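Local coordinates for fibronectin-binding protein BBK32 (Borrelia burgdorferi, PDB 6N1L) that binds fibronectin and, through its helical C1r-binding domain, inhibits the classical pathway of complement, at residues F73-V84 with L102-I113. Numbering follows the deposited sequence.
Sequences FKTLLNYIQVSV and LENIEAEIKTLI
I109 fills the middle of the contact, its side chain lodged as a knob among F73, L76, L77 and I80 of the facing helix. Its two arms part company there: CD1 runs inward to I80 CG1 at 3.6 Å and meets L76 CG as well, while CG2, anti to the backbone N, lies against L77 CB and CD1. I80 returns the packing, entering the hole formed by L102, I105, E106 and I109, with its CG2 methyl resting over the backbone at L102 O and E106 N. The segments run antiparallel at 152°, their axes 9.3 Å apart at closest approach, so F73 faces the far end of the pair, I113. There the F73 ring has L112 CD1 at its edge, with L112 CB 3.7 Å from F73 CE2; the F73 and I113 side chains slide past each other in opposite directions, I113 CG1 lying against F73 CB and CD2. At the other end V84 spreads its methyls, CG2 onto L102 CB and CG1 onto E103 CG at 3.6 Å; the E103 carboxylate itself pairs with K99.

Toward the polar edge, L77 CD2 meets I113 CD1 at 3.8 Å, and E106 enters as a knob among L77, I80, Q81 and V84. With CG anti to the backbone N (chi1 -176°) and the chain extended, its carboxylate reaches the edge of the interface, where Q81 NE2 donates to the anti lone pair of E106 OE2 at 3.2 Å, bent to 146°. K110 NZ forms a salt bridge with E106 OE2, also 3.2 Å, its hydrogen bond being weak. Helix 122-147 packs on F73, I105 and I109, making them part of the core of this all-helical domain. Interlocking aliphatic groups thus join helices 66-87 and 93-117; the Q81 amide adds the polar link between them, while K110, one turn on from E106, probably steadies the carboxylate charge.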
loop_
_atom_site.group_PDB
_atom_site.type_symbol
_atom_site.label_atom_id
_atom_site.label_comp_id
_atom_site.label_asym_id
_atom_site.label_seq_id
_atom_site.Cartn_x
_atom_site.Cartn_y
_atom_site.Cartn_z
ATOM N N PHE A 73 -6.047 -1.506 1.348
ATOM C CA PHE A 73 -5.283 -1.507 2.600
ATOM C C PHE A 73 -5.521 -2.787 3.393
ATOM O O PHE A 73 -4.602 -3.298 4.044
ATOM C CB PHE A 73 -5.596 -0.277 3.449
ATOM C CG PHE A 73 -4.557 0.805 3.323
ATOM C CD1 PHE A 73 -4.641 1.743 2.307
ATOM C CD2 PHE A 73 -3.468 0.853 4.180
ATOM C CE1 PHE A 73 -3.659 2.729 2.163
ATOM C CE2 PHE A 73 -2.492 1.821 4.041
ATOM C CZ PHE A 73 -2.589 2.773 3.037
ATOM N N LYS A 74 -6.734 -3.335 3.347
ATOM C CA LYS A 74 -6.936 -4.623 4.016
ATOM C C LYS A 74 -6.138 -5.721 3.336
ATOM O O LYS A 74 -5.560 -6.582 4.015
ATOM C CB LYS A 74 -8.422 -4.974 4.079
ATOM C CG LYS A 74 -9.139 -4.259 5.228
ATOM C CD LYS A 74 -8.267 -4.224 6.501
ATOM C CE LYS A 74 -8.989 -3.566 7.682
ATOM N NZ LYS A 74 -8.211 -3.617 8.974
ATOM N N THR A 75 -6.070 -5.703 2.001
ATOM C CA THR A 75 -5.229 -6.655 1.284
ATOM C C THR A 75 -3.768 -6.510 1.716
ATOM O O THR A 75 -3.087 -7.502 2.006
ATOM C CB THR A 75 -5.357 -6.448 -0.223
ATOM O OG1 THR A 75 -6.696 -6.747 -0.653
ATOM C CG2 THR A 75 -4.373 -7.321 -0.972
ATOM N N LEU A 76 -3.287 -5.265 1.787
ATOM C CA LEU A 76 -1.911 -5.018 2.228
ATOM C C LEU A 76 -1.678 -5.533 3.649
ATOM O O LEU A 76 -0.687 -6.227 3.911
ATOM C CB LEU A 76 -1.602 -3.523 2.133
ATOM C CG LEU A 76 -0.266 -3.034 2.714
ATOM C CD1 LEU A 76 0.910 -3.730 2.047
ATOM C CD2 LEU A 76 -0.168 -1.529 2.495
ATOM N N LEU A 77 -2.559 -5.175 4.586
ATOM C CA LEU A 77 -2.425 -5.646 5.961
ATOM C C LEU A 77 -2.396 -7.169 6.021
ATOM O O LEU A 77 -1.541 -7.768 6.694
ATOM C CB LEU A 77 -3.565 -5.098 6.816
ATOM C CG LEU A 77 -3.534 -5.406 8.312
ATOM C CD1 LEU A 77 -2.197 -4.968 8.957
ATOM C CD2 LEU A 77 -4.730 -4.783 9.030
ATOM N N ASN A 78 -3.328 -7.816 5.320
ATOM C CA ASN A 78 -3.395 -9.274 5.376
ATOM C C ASN A 78 -2.103 -9.916 4.883
ATOM O O ASN A 78 -1.613 -10.873 5.496
ATOM C CB ASN A 78 -4.594 -9.779 4.571
ATOM C CG ASN A 78 -5.916 -9.482 5.251
ATOM O OD1 ASN A 78 -5.956 -9.154 6.435
ATOM N ND2 ASN A 78 -7.019 -9.616 4.502
ATOM N N TYR A 79 -1.532 -9.410 3.783
ATOM C CA TYR A 79 -0.274 -9.967 3.299
ATOM C C TYR A 79 0.825 -9.823 4.351
ATOM O O TYR A 79 1.611 -10.756 4.571
ATOM C CB TYR A 79 0.149 -9.291 1.994
ATOM C CG TYR A 79 -0.536 -9.827 0.746
ATOM C CD1 TYR A 79 -0.664 -11.198 0.530
ATOM C CD2 TYR A 79 -1.054 -8.962 -0.215
ATOM C CE1 TYR A 79 -1.288 -11.691 -0.612
ATOM C CE2 TYR A 79 -1.677 -9.441 -1.353
ATOM C CZ TYR A 79 -1.790 -10.805 -1.549
ATOM O OH TYR A 79 -2.408 -11.275 -2.683
ATOM N N ILE A 80 0.893 -8.670 5.019
ATOM C CA ILE A 80 1.935 -8.471 6.030
ATOM C C ILE A 80 1.653 -9.314 7.271
ATOM O O ILE A 80 2.580 -9.832 7.909
ATOM C CB ILE A 80 2.072 -6.975 6.379
ATOM C CG1 ILE A 80 2.566 -6.196 5.156
ATOM C CG2 ILE A 80 3.031 -6.755 7.566
ATOM C CD1 ILE A 80 3.836 -6.744 4.567
ATOM N N GLN A 81 0.377 -9.472 7.635
ATOM C CA GLN A 81 0.062 -10.248 8.831
ATOM C C GLN A 81 0.412 -11.717 8.639
ATOM O O GLN A 81 0.911 -12.364 9.573
ATOM C CB GLN A 81 -1.407 -10.078 9.212
ATOM C CG GLN A 81 -1.715 -8.698 9.757
ATOM C CD GLN A 81 -3.134 -8.567 10.264
ATOM O OE1 GLN A 81 -4.060 -9.131 9.687
ATOM N NE2 GLN A 81 -3.309 -7.813 11.344
ATOM N N VAL A 82 0.197 -12.248 7.428
ATOM C CA VAL A 82 0.660 -13.599 7.109
ATOM C C VAL A 82 2.185 -13.662 7.143
ATOM O O VAL A 82 2.772 -14.651 7.614
ATOM C CB VAL A 82 0.117 -14.045 5.740
ATOM C CG1 VAL A 82 0.748 -15.379 5.306
ATOM C CG2 VAL A 82 -1.394 -14.145 5.779
ATOM N N SER A 83 2.847 -12.623 6.623
ATOM C CA SER A 83 4.305 -12.575 6.652
ATOM C C SER A 83 4.816 -12.654 8.082
ATOM O O SER A 83 5.759 -13.405 8.371
ATOM C CB SER A 83 4.809 -11.290 5.993
ATOM O OG SER A 83 4.723 -11.391 4.578
ATOM N N VAL A 84 4.189 -11.900 8.991
ATOM C CA VAL A 84 4.633 -11.849 10.381
ATOM C C VAL A 84 4.394 -13.192 11.063
ATOM O O VAL A 84 5.266 -13.709 11.771
ATOM C CB VAL A 84 3.931 -10.698 11.127
ATOM C CG1 VAL A 84 4.136 -10.815 12.635
ATOM C CG2 VAL A 84 4.442 -9.350 10.615
ATOM N N LEU A 102 9.100 -6.505 9.760
ATOM C CA LEU A 102 7.732 -6.774 9.335
ATOM C C LEU A 102 6.725 -6.438 10.430
ATOM O O LEU A 102 5.646 -5.913 10.146
ATOM C CB LEU A 102 7.614 -8.243 8.910
ATOM C CG LEU A 102 8.339 -8.642 7.628
ATOM C CD1 LEU A 102 8.359 -10.140 7.484
ATOM C CD2 LEU A 102 7.648 -8.041 6.404
ATOM N N GLU A 103 7.047 -6.735 11.688
ATOM C CA GLU A 103 6.141 -6.354 12.767
ATOM C C GLU A 103 6.013 -4.840 12.875
ATOM O O GLU A 103 4.920 -4.319 13.130
ATOM C CB GLU A 103 6.613 -6.955 14.089
ATOM C CG GLU A 103 6.424 -8.445 14.126
ATOM C CD GLU A 103 6.417 -9.011 15.537
ATOM O OE1 GLU A 103 7.421 -8.796 16.251
ATOM O OE2 GLU A 103 5.410 -9.668 15.915
ATOM N N ASN A 104 7.116 -4.116 12.676
ATOM C CA ASN A 104 7.042 -2.660 12.674
ATOM C C ASN A 104 6.138 -2.173 11.554
ATOM O O ASN A 104 5.338 -1.246 11.740
ATOM C CB ASN A 104 8.432 -2.057 12.510
ATOM C CG ASN A 104 9.287 -2.207 13.752
ATOM O OD1 ASN A 104 8.774 -2.245 14.868
ATOM N ND2 ASN A 104 10.597 -2.288 13.560
ATOM N N ILE A 105 6.235 -2.810 10.388
ATOM C CA ILE A 105 5.429 -2.402 9.241
ATOM C C ILE A 105 3.958 -2.726 9.468
ATOM O O ILE A 105 3.075 -1.935 9.115
ATOM C CB ILE A 105 5.977 -3.073 7.974
ATOM C CG1 ILE A 105 7.275 -2.380 7.548
ATOM C CG2 ILE A 105 4.922 -3.130 6.850
ATOM C CD1 ILE A 105 8.120 -3.207 6.631
ATOM N N GLU A 106 3.669 -3.891 10.052
ATOM C CA GLU A 106 2.291 -4.217 10.412
ATOM C C GLU A 106 1.670 -3.121 11.264
ATOM O O GLU A 106 0.555 -2.670 10.989
ATOM C CB GLU A 106 2.229 -5.561 11.147
ATOM C CG GLU A 106 0.799 -5.996 11.467
ATOM C CD GLU A 106 0.727 -7.168 12.440
ATOM O OE1 GLU A 106 1.788 -7.599 12.952
ATOM O OE2 GLU A 106 -0.399 -7.652 12.691
ATOM N N ALA A 107 2.384 -2.671 12.302
ATOM C CA ALA A 107 1.839 -1.633 13.175
ATOM C C ALA A 107 1.605 -0.329 12.412
ATOM O O ALA A 107 0.582 0.342 12.607
ATOM C CB ALA A 107 2.775 -1.411 14.365
ATOM N N GLU A 108 2.532 0.033 11.520
ATOM C CA GLU A 108 2.359 1.245 10.718
ATOM C C GLU A 108 1.133 1.146 9.820
ATOM O O GLU A 108 0.390 2.125 9.663
ATOM C CB GLU A 108 3.616 1.515 9.881
ATOM C CG GLU A 108 3.504 2.689 8.863
ATOM C CD GLU A 108 3.490 4.079 9.495
ATOM O OE1 GLU A 108 3.785 4.182 10.705
ATOM O OE2 GLU A 108 3.194 5.072 8.776
ATOM N N ILE A 109 0.897 -0.028 9.219
ATOM C CA ILE A 109 -0.275 -0.188 8.350
ATOM C C ILE A 109 -1.552 0.065 9.138
ATOM O O ILE A 109 -2.491 0.713 8.648
ATOM C CB ILE A 109 -0.281 -1.587 7.692
ATOM C CG1 ILE A 109 0.890 -1.716 6.732
ATOM C CG2 ILE A 109 -1.574 -1.820 6.901
ATOM C CD1 ILE A 109 1.075 -3.094 6.172
ATOM N N LYS A 110 -1.596 -0.410 10.386
ATOM C CA LYS A 110 -2.779 -0.177 11.201
ATOM C C LYS A 110 -2.972 1.307 11.473
ATOM O O LYS A 110 -4.106 1.803 11.468
ATOM C CB LYS A 110 -2.683 -0.973 12.501
ATOM C CG LYS A 110 -2.904 -2.472 12.283
ATOM C CD LYS A 110 -2.766 -3.247 13.586
ATOM C CE LYS A 110 -2.645 -4.736 13.307
ATOM N NZ LYS A 110 -1.870 -5.434 14.376
ATOM N N THR A 111 -1.874 2.040 11.672
ATOM C CA THR A 111 -1.961 3.485 11.880
ATOM C C THR A 111 -2.493 4.192 10.639
ATOM O O THR A 111 -3.302 5.124 10.739
ATOM C CB THR A 111 -0.590 4.040 12.263
ATOM O OG1 THR A 111 -0.174 3.458 13.502
ATOM C CG2 THR A 111 -0.642 5.551 12.433
ATOM N N LEU A 112 -2.057 3.755 9.458
ATOM C CA LEU A 112 -2.549 4.346 8.214
ATOM C C LEU A 112 -4.026 4.049 7.996
ATOM O O LEU A 112 -4.770 4.906 7.505
ATOM C CB LEU A 112 -1.721 3.831 7.035
ATOM C CG LEU A 112 -0.222 4.145 7.080
ATOM C CD1 LEU A 112 0.461 3.604 5.816
ATOM C CD2 LEU A 112 0.017 5.645 7.218
ATOM N N ILE A 113 -4.471 2.831 8.322
ATOM C CA ILE A 113 -5.882 2.497 8.155
ATOM C C ILE A 113 -6.734 3.367 9.066
ATOM O O ILE A 113 -7.843 3.781 8.700
ATOM C CB ILE A 113 -6.102 0.995 8.418
ATOM C CG1 ILE A 113 -5.540 0.184 7.252
ATOM C CG2 ILE A 113 -7.583 0.682 8.641
ATOM C CD1 ILE A 113 -5.385 -1.311 7.531
#